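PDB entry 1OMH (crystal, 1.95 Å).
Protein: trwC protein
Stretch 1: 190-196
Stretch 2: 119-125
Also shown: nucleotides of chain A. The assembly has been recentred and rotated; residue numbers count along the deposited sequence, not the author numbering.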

# COMPACT_ATOMS: atom_id res chain seq x y z
N ARG B 190 -5.50 10.10 4.21
CA ARG B 190 -4.82 11.27 3.67
C ARG B 190 -3.66 11.66 4.58
O ARG B 190 -2.55 11.90 4.12
CB ARG B 190 -5.80 12.45 3.55
CG ARG B 190 -5.14 13.81 3.46
CD ARG B 190 -4.77 14.17 2.05
NE ARG B 190 -5.95 14.44 1.24
CZ ARG B 190 -5.91 14.95 0.02
NH1 ARG B 190 -4.75 15.25 -0.54
NH2 ARG B 190 -7.04 15.16 -0.65
N TYR B 191 -3.93 11.71 5.89
CA TYR B 191 -2.91 12.07 6.86
C TYR B 191 -1.75 11.08 6.89
O TYR B 191 -0.59 11.48 6.99
CB TYR B 191 -3.51 12.17 8.27
CG TYR B 191 -2.47 12.45 9.34
CD1 TYR B 191 -1.99 13.74 9.55
CD2 TYR B 191 -1.94 11.41 10.11
CE1 TYR B 191 -1.02 13.99 10.52
CE2 TYR B 191 -0.97 11.65 11.08
CZ TYR B 191 -0.51 12.94 11.28
OH TYR B 191 0.45 13.18 12.23
N LEU B 192 -2.06 9.79 6.84
CA LEU B 192 -1.02 8.78 6.88
C LEU B 192 -0.19 8.81 5.59
O LEU B 192 1.00 8.49 5.61
CB LEU B 192 -1.63 7.39 7.11
CG LEU B 192 -2.26 7.24 8.50
CD1 LEU B 192 -3.06 5.94 8.57
CD2 LEU B 192 -1.18 7.26 9.57
N GLY B 193 -0.82 9.20 4.49
CA GLY B 193 -0.09 9.29 3.23
C GLY B 193 0.94 10.42 3.35
O GLY B 193 2.04 10.35 2.79
N ALA B 194 0.57 11.46 4.09
CA ALA B 194 1.45 12.61 4.29
C ALA B 194 2.62 12.20 5.18
O ALA B 194 3.73 12.69 5.02
CB ALA B 194 0.67 13.77 4.90
N VAL B 195 2.36 11.30 6.12
CA VAL B 195 3.40 10.80 7.01
C VAL B 195 4.40 9.95 6.22
O VAL B 195 5.61 10.03 6.45
CB VAL B 195 2.80 9.93 8.14
CG1 VAL B 195 3.92 9.37 9.00
CG2 VAL B 195 1.83 10.76 8.99
N TYR B 196 3.89 9.12 5.31
CA TYR B 196 4.77 8.28 4.48
C TYR B 196 5.64 9.21 3.64
O TYR B 196 6.85 9.03 3.53
CB TYR B 196 3.94 7.38 3.57
CG TYR B 196 4.72 6.76 2.42
CD1 TYR B 196 5.55 5.65 2.63
CD2 TYR B 196 4.64 7.30 1.15
CE1 TYR B 196 6.29 5.10 1.57
CE2 TYR B 196 5.37 6.76 0.09
CZ TYR B 196 6.19 5.66 0.30
OH TYR B 196 6.92 5.15 -0.75
P DT A 20 -8.49 9.46 0.81
OP1 DT A 20 -7.49 8.45 0.39
OP2 DT A 20 -8.06 10.62 1.63
O5' DT A 20 -9.30 9.97 -0.47
C5' DT A 20 -9.28 9.26 -1.72
C4' DT A 20 -10.07 10.05 -2.74
O4' DT A 20 -11.33 10.38 -2.14
C3' DT A 20 -9.41 11.39 -3.10
O3' DT A 20 -9.21 11.40 -4.52
C2' DT A 20 -10.59 12.34 -3.25
C1' DT A 20 -11.75 11.63 -2.61
N1 DT A 20 -12.60 12.30 -1.62
C2 DT A 20 -13.76 12.83 -2.15
O2 DT A 20 -14.03 12.77 -3.34
N3 DT A 20 -14.58 13.42 -1.23
C4 DT A 20 -14.38 13.53 0.13
O4 DT A 20 -15.24 14.08 0.82
C5 DT A 20 -13.14 12.96 0.62
C7 DT A 20 -12.84 13.03 2.09
C6 DT A 20 -12.32 12.38 -0.27
P DT A 21 -7.90 10.80 -5.21
OP1 DT A 21 -8.24 10.90 -6.65
OP2 DT A 21 -7.56 9.48 -4.63
O5' DT A 21 -6.74 11.84 -4.88
C5' DT A 21 -6.80 13.19 -5.37
C4' DT A 21 -5.43 13.84 -5.33
O4' DT A 21 -4.88 13.70 -3.99
C3' DT A 21 -4.40 13.21 -6.27
O3' DT A 21 -4.18 14.13 -7.36
C2' DT A 21 -3.09 13.39 -5.51
C1' DT A 21 -3.47 13.59 -4.06
N1 DT A 21 -2.99 12.59 -3.06
C2 DT A 21 -1.62 12.39 -2.97
O2 DT A 21 -0.81 12.96 -3.67
N3 DT A 21 -1.24 11.48 -2.02
C4 DT A 21 -2.05 10.76 -1.16
O4 DT A 21 -1.54 9.99 -0.35
C5 DT A 21 -3.47 11.01 -1.31
C7 DT A 21 -4.44 10.28 -0.43
C6 DT A 21 -3.87 11.89 -2.25
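Stretch 2 (119-125) EQAEARA

Stretch 1 is helical throughout, a segment of a longer helix, and its internal i to i+4 bonds are regular: Val-195 N to Tyr-191 O at 3.1 Å and Tyr-196 N to Leu-192 O at 3.0 Å. Stretch 2 begins in helix, with Ala-123 N bonded to Glu-119 O at 3.1 Å, and passes into a loop or turn; a type I beta turn spans Glu-122 to Ala-125, where Ala-125 N reaches Glu-122 O at 2.9 Å. The backbones come nearest at Leu-192 and Ala-121, whose CA atoms are 7.2 Å apart. The two chains run in broadly opposite senses, so that Val-195 meets Gln-120 at one end while Tyr-191 reaches Arg-124 at the other.

The contact illustrates how a helix end can be held against a neighbour without a direct hydrogen bond between them. Its apolar centre is Leu-192, with chi1 in m and chi2 in t. The CA-to-CB bond points sideways, but the end of the side chain comes nearer, placing CD1 3.9 Å from Ala-121 CB and CD2 4.0 Å from Gln-120 CB. One helical turn away from Tyr-191, Val-195 points toward stretch 2 and brings CG1 to 3.4 Å from Gln-120 NE2. Gln-120 thus touches three residues of stretch 1, since its OE1 also lies near the plane of the Tyr-191 ring, at its edge, 3.7 Å from Tyr-191 OH. A water bridges this gap, donating to Gln-120 OE1 at 3.1 Å and lying 2.6 Å from Tyr-191 OH.

Arg-124, inside the turn, points toward stretch 1, and its NH1 donates a hydrogen bond to Gln-120 O at 2.9 Å. With this bond made inside stretch 2, the guanidinium lies beside stretch 1, where Arg-124 NH2 approaches Tyr-191 CE2 obliquely at 3.5 Å. Direct packing, a bridging water and a hydrogen bond inside stretch 2 together define the interface, which buries 259 Å² over both sides.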

# COMPACT_ATOMS: atom_id res chain seq x y z
N GLU B 119 3.11 2.49 12.21
CA GLU B 119 3.16 2.63 13.67
C GLU B 119 2.07 3.61 14.07
O GLU B 119 1.39 3.43 15.08
CB GLU B 119 4.51 3.17 14.13
CG GLU B 119 5.65 2.16 14.13
CD GLU B 119 6.92 2.74 14.72
OE1 GLU B 119 6.92 3.11 15.91
OE2 GLU B 119 7.93 2.84 13.99
N GLN B 120 1.90 4.65 13.26
CA GLN B 120 0.89 5.66 13.54
C GLN B 120 -0.51 5.15 13.22
O GLN B 120 -1.50 5.57 13.84
CB GLN B 120 1.21 6.95 12.79
CG GLN B 120 2.43 7.63 13.40
CD GLN B 120 2.79 8.95 12.75
OE1 GLN B 120 1.94 9.83 12.58
NE2 GLN B 120 4.06 9.10 12.39
N ALA B 121 -0.61 4.25 12.26
CA ALA B 121 -1.90 3.67 11.92
C ALA B 121 -2.27 2.77 13.10
O ALA B 121 -3.43 2.68 13.49
CB ALA B 121 -1.79 2.85 10.63
N GLU B 122 -1.26 2.11 13.67
CA GLU B 122 -1.50 1.21 14.80
C GLU B 122 -1.96 1.98 16.04
O GLU B 122 -2.76 1.48 16.83
CB GLU B 122 -0.24 0.40 15.12
CG GLU B 122 -0.40 -0.55 16.30
CD GLU B 122 0.79 -1.47 16.48
OE1 GLU B 122 1.93 -0.96 16.44
OE2 GLU B 122 0.59 -2.68 16.66
N ALA B 123 -1.44 3.19 16.22
CA ALA B 123 -1.83 4.01 17.36
C ALA B 123 -3.31 4.35 17.24
O ALA B 123 -3.94 4.80 18.20
CB ALA B 123 -1.00 5.29 17.40
N ARG B 124 -3.88 4.11 16.05
CA ARG B 124 -5.29 4.38 15.80
C ARG B 124 -6.17 3.13 15.81
O ARG B 124 -7.37 3.22 15.58
CB ARG B 124 -5.44 5.13 14.47
CG ARG B 124 -4.88 6.54 14.49
CD ARG B 124 -4.85 7.16 13.09
NE ARG B 124 -4.55 8.59 13.12
CZ ARG B 124 -3.36 9.11 13.43
NH1 ARG B 124 -2.33 8.32 13.73
NH2 ARG B 124 -3.21 10.43 13.44
N ALA B 125 -5.57 1.97 16.08
CA ALA B 125 -6.32 0.72 16.12
C ALA B 125 -7.36 0.80 17.24
O ALA B 125 -7.03 1.18 18.37
CB ALA B 125 -5.39 -0.45 16.39
O HOH W 1 2.99 12.77 12.59